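Long-range contacts in fibronectin type-III domain-containing protein (PDB 7JGU), which is of unknown function but is a larger bacterial protein whose fibronectin type III-like domain, seen here as a mutant, is extremely heat-stable in its natural form: residues P4-G9 against P79-T84; V8-E13 against L22-S27; Y38-S43 against T68-A73. One frame throughout, in Å; residues are numbered along the deposited sequence. Where two conformers were deposited one is given.

Interaction 1: residues P4-G9 against P79-T84; sequences PDEPVG and PSNFVT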
loop_
_atom_site.group_PDB
_atom_site.type_symbol
_atom_site.label_atom_id
_atom_site.label_comp_id
_atom_site.label_asym_id
_atom_site.label_seq_id
_atom_site.Cartn_x
_atom_site.Cartn_y
_atom_site.Cartn_z
ATOM N N PRO A 4 14.213 8.436 -1.415
ATOM C CA PRO A 4 13.012 9.233 -1.183
ATOM C C PRO A 4 12.678 9.312 0.287
ATOM O O PRO A 4 13.097 8.489 1.111
ATOM C CB PRO A 4 11.914 8.470 -1.930
ATOM C CG PRO A 4 12.645 7.520 -2.842
ATOM C CD PRO A 4 13.908 7.191 -2.138
ATOM N N ASP A 5 11.868 10.312 0.596
ATOM C CA ASP A 5 11.229 10.374 1.892
ATOM C C ASP A 5 10.317 9.161 2.075
ATOM O O ASP A 5 9.884 8.520 1.121
ATOM C CB ASP A 5 10.356 11.625 1.975
ATOM C CG ASP A 5 11.144 12.915 2.194
ATOM O OD1 ASP A 5 12.378 12.883 2.341
ATOM O OD2 ASP A 5 10.509 13.989 2.222
ATOM N N GLU A 6 10.019 8.856 3.314
ATOM C CA GLU A 6 8.974 7.871 3.597
ATOM C C GLU A 6 7.610 8.457 3.243
ATOM O O GLU A 6 7.337 9.615 3.574
ATOM C CB GLU A 6 9.070 7.568 5.088
ATOM C CG GLU A 6 8.228 6.461 5.586
ATOM C CD GLU A 6 8.368 6.267 7.095
ATOM O OE1 GLU A 6 9.513 6.141 7.581
ATOM O OE2 GLU A 6 7.339 6.244 7.796
ATOM N N PRO A 7 6.730 7.711 2.554
ATOM C CA PRO A 7 5.377 8.221 2.323
ATOM C C PRO A 7 4.651 8.433 3.631
ATOM O O PRO A 7 4.878 7.725 4.610
ATOM C CB PRO A 7 4.710 7.119 1.488
ATOM C CG PRO A 7 5.836 6.391 0.858
ATOM C CD PRO A 7 6.931 6.403 1.893
ATOM N N VAL A 8 3.746 9.399 3.597
ATOM C CA VAL A 8 2.851 9.686 4.706
ATOM C C VAL A 8 1.431 9.659 4.170
ATOM O O VAL A 8 1.201 9.548 2.965
ATOM C CB VAL A 8 3.185 11.011 5.423
ATOM C CG1 VAL A 8 4.579 10.923 6.050
ATOM C CG2 VAL A 8 3.110 12.188 4.470
ATOM N N GLY A 9 0.472 9.750 5.079
ATOM C CA GLY A 9 -0.915 9.683 4.670
ATOM C C GLY A 9 -1.284 8.384 3.989
ATOM O O GLY A 9 -2.120 8.389 3.079
ATOM N N PRO A 79 15.463 2.644 -1.608
ATOM C CA PRO A 79 14.109 2.818 -1.076
ATOM C C PRO A 79 14.082 3.666 0.179
ATOM O O PRO A 79 15.086 3.802 0.877
ATOM C CB PRO A 79 13.717 1.376 -0.741
ATOM C CG PRO A 79 15.024 0.757 -0.292
ATOM C CD PRO A 79 16.111 1.430 -1.085
ATOM N N SER A 80 12.916 4.228 0.475
ATOM C CA SER A 80 12.643 4.801 1.779
ATOM C C SER A 80 12.446 3.685 2.803
ATOM O O SER A 80 12.482 2.505 2.480
ATOM C CB SER A 80 11.340 5.598 1.703
ATOM O OG SER A 80 10.215 4.727 1.534
ATOM N N ASN A 81 12.216 4.065 4.061
ATOM C CA ASN A 81 11.721 3.094 5.030
ATOM C C ASN A 81 10.278 2.688 4.705
ATOM O O ASN A 81 9.569 3.360 3.949
ATOM C CB ASN A 81 11.777 3.665 6.451
ATOM C CG ASN A 81 13.179 3.642 7.036
ATOM O OD1 ASN A 81 14.144 3.255 6.369
ATOM N ND2 ASN A 81 13.300 4.065 8.288
ATOM N N PHE A 82 9.845 1.576 5.293
ATOM C CA PHE A 82 8.493 1.077 5.123
ATOM C C PHE A 82 7.506 1.782 6.046
ATOM O O PHE A 82 7.822 2.097 7.198
ATOM C CB PHE A 82 8.437 -0.403 5.507
ATOM C CG PHE A 82 9.044 -1.328 4.506
ATOM C CD1 PHE A 82 8.316 -1.764 3.416
ATOM C CD2 PHE A 82 10.332 -1.790 4.671
ATOM C CE1 PHE A 82 8.882 -2.628 2.489
ATOM C CE2 PHE A 82 10.887 -2.654 3.762
ATOM C CZ PHE A 82 10.154 -3.080 2.672
ATOM N N VAL A 83 6.284 1.960 5.548
ATOM C CA VAL A 83 5.157 2.425 6.350
ATOM C C VAL A 83 4.011 1.455 6.132
ATOM O O VAL A 83 3.876 0.874 5.060
ATOM C CB VAL A 83 4.728 3.862 6.009
ATOM C CG1 VAL A 83 5.894 4.770 6.189
ATOM C CG2 VAL A 83 4.200 3.961 4.597
ATOM N N THR A 84 3.197 1.258 7.163
ATOM C CA THR A 84 2.089 0.312 7.075
ATOM C C THR A 84 0.749 0.976 7.347
ATOM O O THR A 84 0.665 2.029 7.973
ATOM C CB THR A 84 2.270 -0.902 8.003
ATOM O OG1 THR A 84 2.310 -0.458 9.366
ATOM C CG2 THR A 84 3.529 -1.683 7.659
#
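Two hydrogen bonds grip the hydroxyl of Ser80: OG donates to Asn81 O, 2.8 Å away, and accepts from the backbone N of Ala73 on strand 66-75. The first is a short local bond, with the donor 29° out of the carbonyl plane. OG sits between the backbone N and the carbonyl carbon (chi1 69°), which turns it to these partners and leaves CB for the proline-rich segment. Ser80 CB lies 3.3 Å from Asp5 O, and OG approaches Pro7 CD at 3.7 Å. No hydrogen bond joins the segments directly. Further along, Glu6 reaches across with CG anti to its N (chi1 -172°) and its chain extended, crossing Val83 obliquely. The 2.6 Å between Glu6 OE2 and Val83 CG1 is too tight for comfortable packing; Val83 was modelled in two conformers, so this one is probably only partly populated beside that carboxylate. Nearby, Pro7 CB meets Val83 CG2 at 4.5 Å. Pro4 and Pro7 also lean on strand 66-75, through Ala73 and Leu71. Here, then, in the lead-in to strand 11-15, residues 4-7 run almost parallel to residues 79-83 of the edge strand 78-88, along the rim of the opposing sheet in a fibronectin type III beta-sandwich.

Interaction 2: residues V8-E13 against L22-S27; sequences VGFWVE and LLLTWS. Unlike the reference sequence in segment 22-27: Leu23 (reference Arg), Thr25 (reference Arg).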
loop_
_atom_site.group_PDB
_atom_site.type_symbol
_atom_site.label_atom_id
_atom_site.label_comp_id
_atom_site.label_asym_id
_atom_site.label_seq_id
_atom_site.Cartn_x
_atom_site.Cartn_y
_atom_site.Cartn_z
ATOM N N VAL A 8 3.746 9.399 3.597
ATOM C CA VAL A 8 2.851 9.686 4.706
ATOM C C VAL A 8 1.431 9.659 4.170
ATOM O O VAL A 8 1.201 9.548 2.965
ATOM C CB VAL A 8 3.185 11.011 5.423
ATOM C CG1 VAL A 8 4.579 10.923 6.050
ATOM C CG2 VAL A 8 3.110 12.188 4.470
ATOM N N GLY A 9 0.472 9.750 5.079
ATOM C CA GLY A 9 -0.915 9.683 4.670
ATOM C C GLY A 9 -1.284 8.384 3.989
ATOM O O GLY A 9 -2.120 8.389 3.079
ATOM N N PHE A 10 -0.678 7.272 4.394
ATOM C CA PHE A 10 -0.953 5.971 3.781
ATOM C C PHE A 10 -2.228 5.436 4.409
ATOM O O PHE A 10 -2.260 5.144 5.609
ATOM C CB PHE A 10 0.208 5.018 4.029
ATOM C CG PHE A 10 0.047 3.650 3.424
ATOM C CD1 PHE A 10 -0.697 3.455 2.287
ATOM C CD2 PHE A 10 0.680 2.571 3.997
ATOM C CE1 PHE A 10 -0.813 2.169 1.747
ATOM C CE2 PHE A 10 0.562 1.318 3.470
ATOM C CZ PHE A 10 -0.159 1.130 2.338
ATOM N N TRP A 11 -3.279 5.349 3.614
ATOM C CA TRP A 11 -4.599 4.949 4.064
ATOM C C TRP A 11 -5.107 3.805 3.210
ATOM O O TRP A 11 -4.870 3.755 2.006
ATOM C CB TRP A 11 -5.565 6.120 3.935
ATOM C CG TRP A 11 -5.123 7.329 4.716
ATOM C CD1 TRP A 11 -4.464 7.340 5.916
ATOM C CD2 TRP A 11 -5.286 8.699 4.345
ATOM N NE1 TRP A 11 -4.217 8.622 6.310
ATOM C CE2 TRP A 11 -4.699 9.486 5.358
ATOM C CE3 TRP A 11 -5.855 9.341 3.240
ATOM C CZ2 TRP A 11 -4.688 10.876 5.314
ATOM C CZ3 TRP A 11 -5.834 10.723 3.191
ATOM C CH2 TRP A 11 -5.258 11.480 4.222
ATOM N N VAL A 12 -5.845 2.910 3.847
ATOM C CA VAL A 12 -6.461 1.775 3.190
ATOM C C VAL A 12 -7.956 1.996 3.327
ATOM O O VAL A 12 -8.470 2.062 4.447
ATOM C CB VAL A 12 -6.021 0.460 3.840
ATOM C CG1 VAL A 12 -6.702 -0.732 3.188
ATOM C CG2 VAL A 12 -4.512 0.303 3.771
ATOM N N GLU A 13 -8.641 2.146 2.201
ATOM C CA GLU A 13 -10.007 2.630 2.166
ATOM C C GLU A 13 -10.922 1.591 1.543
ATOM O O GLU A 13 -10.539 0.855 0.630
ATOM C CB GLU A 13 -10.101 3.944 1.373
ATOM C CG GLU A 13 -9.396 5.122 2.045
ATOM C CD GLU A 13 -9.150 6.273 1.092
ATOM O OE1 GLU A 13 -9.750 6.268 -0.003
ATOM O OE2 GLU A 13 -8.355 7.176 1.432
ATOM N N LEU A 22 -9.759 -3.354 -1.857
ATOM C CA LEU A 22 -9.406 -2.213 -1.024
ATOM C C LEU A 22 -8.639 -1.210 -1.870
ATOM O O LEU A 22 -7.890 -1.596 -2.774
ATOM C CB LEU A 22 -8.546 -2.635 0.172
ATOM C CG LEU A 22 -9.303 -3.441 1.234
ATOM C CD1 LEU A 22 -8.322 -4.044 2.242
ATOM C CD2 LEU A 22 -10.341 -2.578 1.927
ATOM N N LEU A 23 -8.819 0.072 -1.561
ATOM C CA LEU A 23 -8.136 1.156 -2.254
ATOM C C LEU A 23 -7.068 1.716 -1.342
ATOM O O LEU A 23 -7.365 2.233 -0.265
ATOM C CB LEU A 23 -9.129 2.234 -2.650
ATOM C CG LEU A 23 -8.499 3.470 -3.296
ATOM C CD1 LEU A 23 -7.715 3.123 -4.542
ATOM C CD2 LEU A 23 -9.580 4.468 -3.656
ATOM N N LEU A 24 -5.836 1.554 -1.739
ATOM C CA LEU A 24 -4.715 2.136 -1.014
ATOM C C LEU A 24 -4.381 3.493 -1.610
ATOM O O LEU A 24 -4.356 3.651 -2.824
ATOM C CB LEU A 24 -3.491 1.233 -1.172
ATOM C CG LEU A 24 -3.443 -0.004 -0.286
ATOM C CD1 LEU A 24 -4.706 -0.843 -0.378
ATOM C CD2 LEU A 24 -2.219 -0.834 -0.612
ATOM N N THR A 25 -4.092 4.460 -0.751
ATOM C CA THR A 25 -3.668 5.762 -1.230
ATOM C C THR A 25 -2.619 6.323 -0.287
ATOM O O THR A 25 -2.530 5.939 0.882
ATOM C CB THR A 25 -4.829 6.743 -1.371
ATOM O OG1 THR A 25 -4.391 7.860 -2.150
ATOM C CG2 THR A 25 -5.270 7.242 -0.024
ATOM N N TRP A 26 -1.814 7.234 -0.812
ATOM C CA TRP A 26 -0.727 7.814 -0.039
ATOM C C TRP A 26 -0.369 9.164 -0.646
ATOM O O TRP A 26 -0.782 9.511 -1.751
ATOM C CB TRP A 26 0.502 6.880 0.014
ATOM C CG TRP A 26 0.958 6.466 -1.339
ATOM C CD1 TRP A 26 1.850 7.112 -2.141
ATOM C CD2 TRP A 26 0.522 5.319 -2.084
ATOM N NE1 TRP A 26 1.985 6.457 -3.317
ATOM C CE2 TRP A 26 1.201 5.340 -3.312
ATOM C CE3 TRP A 26 -0.378 4.285 -1.826
ATOM C CZ2 TRP A 26 1.010 4.387 -4.287
ATOM C CZ3 TRP A 26 -0.552 3.329 -2.789
ATOM C CH2 TRP A 26 0.119 3.392 -4.010
ATOM N N SER A 27 0.451 9.904 0.082
ATOM C CA SER A 27 0.807 11.239 -0.370
ATOM C C SER A 27 1.927 11.195 -1.406
ATOM O O SER A 27 2.733 10.274 -1.454
ATOM C CB SER A 27 1.265 12.081 0.811
ATOM O OG SER A 27 2.487 11.575 1.315
#
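Six hydrogen bonds tie these segments together, four of them forming the antiparallel ladder of the first beta hairpin of the fibronectin type III sandwich. Trp11 N gives a nearly straight bond to Thr25 O (2.9 Å, 168°), and Thr25 N answers to Trp11 O. Glu13 and Leu23 form the next hydrogen-bonded pair, Leu23 N reaching Glu13 O at 2.9 Å and 175°; Val12 and Leu24 make the non-hydrogen-bonded pair in between. Past the end of the ladder, Val8 O takes two donors from Ser27: N comes nearly along the C=O axis, whereas OG approaches from well above the carbonyl plane at 2.9 Å. On the core side, Phe10 CG is anti to its N (chi1 -179°), laying the ring beside Leu24, with CE1 4.0 Å from Leu24 CG at the ring edge. Val12 CG1 crosses to Leu22 CD1 at 3.8 Å. Phe10 and Val12 go on to touch Ala85 of the facing sheet. The outer side carries Trp11, Glu13, Leu23 and Thr25, the last two differing from the reference sequence. Thr25 OG1 bonds to Leu54 O, while its CG2 sits 3.4 Å from Glu13 OE2 and alongside Trp11. Gly9, at positive phi, turns the backbone so that Gly9 O lies 3.4 Å above the plane of the Trp11 ring, over its centre.

Interaction 3: residues Y38-S43 against T68-A73; sequences YLVSDS and TFALIA. Unlike the reference sequence in segment 68-73: Ile72 (reference Arg).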
loop_
_atom_site.group_PDB
_atom_site.type_symbol
_atom_site.label_atom_id
_atom_site.label_comp_id
_atom_site.label_asym_id
_atom_site.label_seq_id
_atom_site.Cartn_x
_atom_site.Cartn_y
_atom_site.Cartn_z
ATOM N N TYR A 38 3.348 -4.127 -0.454
ATOM C CA TYR A 38 3.431 -5.492 0.038
ATOM C C TYR A 38 2.236 -5.783 0.932
ATOM O O TYR A 38 1.735 -4.905 1.627
ATOM C CB TYR A 38 4.700 -5.692 0.865
ATOM C CG TYR A 38 5.961 -5.419 0.083
ATOM C CD1 TYR A 38 6.417 -4.124 -0.084
ATOM C CD2 TYR A 38 6.680 -6.453 -0.488
ATOM C CE1 TYR A 38 7.560 -3.867 -0.806
ATOM C CE2 TYR A 38 7.843 -6.207 -1.211
ATOM C CZ TYR A 38 8.271 -4.908 -1.364
ATOM O OH TYR A 38 9.421 -4.632 -2.059
ATOM N N LEU A 39 1.815 -7.038 0.927
ATOM C CA LEU A 39 0.864 -7.559 1.888
ATOM C C LEU A 39 1.625 -8.084 3.094
ATOM O O LEU A 39 2.593 -8.831 2.952
ATOM C CB LEU A 39 0.091 -8.706 1.242
ATOM C CG LEU A 39 -0.889 -9.410 2.165
ATOM C CD1 LEU A 39 -2.022 -8.479 2.507
ATOM C CD2 LEU A 39 -1.417 -10.678 1.523
ATOM N N VAL A 40 1.188 -7.706 4.278
ATOM C CA VAL A 40 1.747 -8.233 5.514
ATOM C C VAL A 40 0.955 -9.498 5.829
ATOM O O VAL A 40 -0.227 -9.432 6.164
ATOM C CB VAL A 40 1.668 -7.199 6.642
ATOM C CG1 VAL A 40 2.362 -7.712 7.874
ATOM C CG2 VAL A 40 2.281 -5.885 6.188
ATOM N N SER A 41 1.590 -10.650 5.651
ATOM C CA SER A 41 0.927 -11.943 5.749
ATOM C C SER A 41 1.850 -12.866 6.523
ATOM O O SER A 41 3.019 -13.011 6.169
ATOM C CB SER A 41 0.685 -12.487 4.342
ATOM O OG SER A 41 0.426 -13.868 4.344
ATOM N N ASP A 42 1.325 -13.494 7.576
ATOM C CA ASP A 42 2.138 -14.365 8.419
ATOM C C ASP A 42 3.411 -13.649 8.867
ATOM O O ASP A 42 4.492 -14.231 8.920
ATOM C CB ASP A 42 2.450 -15.673 7.693
ATOM N N SER A 43 3.268 -12.357 9.171
ATOM C CA SER A 43 4.358 -11.515 9.673
ATOM C C SER A 43 5.564 -11.471 8.728
ATOM O O SER A 43 6.710 -11.278 9.162
ATOM C CB SER A 43 4.769 -11.902 11.097
ATOM O OG SER A 43 3.807 -11.437 12.043
ATOM N N THR A 68 -3.376 -5.812 6.212
ATOM C CA THR A 68 -2.336 -4.843 6.500
ATOM C C THR A 68 -1.379 -4.827 5.330
ATOM O O THR A 68 -0.975 -5.890 4.838
ATOM C CB THR A 68 -1.610 -5.184 7.798
ATOM O OG1 THR A 68 -2.557 -5.220 8.877
ATOM C CG2 THR A 68 -0.548 -4.146 8.107
ATOM N N PHE A 69 -0.998 -3.623 4.917
ATOM C CA PHE A 69 -0.103 -3.420 3.791
ATOM C C PHE A 69 1.097 -2.601 4.216
ATOM O O PHE A 69 1.012 -1.792 5.123
ATOM C CB PHE A 69 -0.820 -2.712 2.641
ATOM C CG PHE A 69 -2.011 -3.464 2.125
ATOM C CD1 PHE A 69 -1.850 -4.451 1.176
ATOM C CD2 PHE A 69 -3.282 -3.228 2.628
ATOM C CE1 PHE A 69 -2.938 -5.173 0.716
ATOM C CE2 PHE A 69 -4.368 -3.951 2.166
ATOM C CZ PHE A 69 -4.193 -4.908 1.209
ATOM N N ALA A 70 2.203 -2.813 3.522
ATOM C CA ALA A 70 3.433 -2.055 3.699
ATOM C C ALA A 70 3.761 -1.357 2.391
ATOM O O ALA A 70 3.557 -1.907 1.314
ATOM C CB ALA A 70 4.589 -2.938 4.134
ATOM N N LEU A 71 4.255 -0.136 2.492
ATOM C CA LEU A 71 4.523 0.726 1.354
ATOM C C LEU A 71 5.914 1.307 1.490
ATOM O O LEU A 71 6.326 1.681 2.586
ATOM C CB LEU A 71 3.517 1.867 1.370
ATOM C CG LEU A 71 3.641 2.954 0.328
ATOM C CD1 LEU A 71 3.239 2.469 -1.050
ATOM C CD2 LEU A 71 2.767 4.137 0.740
ATOM N N ILE A 72 6.631 1.348 0.368
ATOM C CA ILE A 72 7.892 2.074 0.259
ATOM C C ILE A 72 7.850 2.975 -0.963
ATOM O O ILE A 72 7.140 2.710 -1.939
ATOM C CB ILE A 72 9.124 1.164 0.162
ATOM C CG1 ILE A 72 8.864 -0.031 -0.761
ATOM C CG2 ILE A 72 9.496 0.689 1.523
ATOM C CD1 ILE A 72 10.135 -0.716 -1.263
ATOM N N ALA A 73 8.668 4.026 -0.917
ATOM C CA ALA A 73 8.964 4.842 -2.084
ATOM C C ALA A 73 10.372 4.480 -2.537
ATOM O O ALA A 73 11.236 4.192 -1.715
ATOM C CB ALA A 73 8.915 6.317 -1.727
HETATM O O HOH W 1 -2.743 -8.615 6.027
#
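Three direct backbone hydrogen bonds and one water bridge join residues 38-43 to 68-73, on strands 34-41 and 66-75, central neighbours in the four-stranded sheet of the fibronectin type III sandwich. Tyr38 and Ala70 satisfy each other fully: Tyr38 N donates to Ala70 O at 2.8 Å, and Ala70 N returns to Tyr38 O at 2.9 Å, both donors lying in the carbonyl plane. At Val40 the pairing is looser. Val40 N still reaches Thr68 O with a fairly straight bond (167°), though from above the carbonyl plane, but the return bond is replaced by a water that donates to Val40 O and accepts from Thr68 N. Thr68 OG1 turns to Ser86 OG on strand 78-88, while its methyl CG2 packs 3.8 Å from Val40 CG2. On the core side, Leu39 CG is anti to its N (chi1 176°), bringing CD1 obliquely to within 3.9 Å of Phe69 CE1. On the other side, Tyr38 and Val40 also lean on Tyr45 of strand 44-51. Tyr38 presents its ring edge to strand 66-75, with Ala70 O in the ring plane and CE1 4.1 Å from Ile72 CG1, a residue that differs from the reference sequence.

Overall arrangement
The centres of the three contacts lie about 12 Å from one another within a single beta-sandwich domain. Interactions 1 and 2 share Val8 and Gly9, where the N-terminal lead-in passes from the edge of the four-stranded sheet to strand 11-15 of the three-stranded one. Interaction 2 is complete before interaction 3 starts, and interaction 1, joining the N-terminal lead-in to the last strand, spans interaction 3. Interactions 1 and 3 meet in one sheet, where strands 66-75 and 78-88 are neighbours. Interaction 2 faces them across the core: Phe10, Leu24 and Trp26 pack on Phe69 and Leu71. Together the contacts tie the N-terminal lead-in and both sheets into one sandwich.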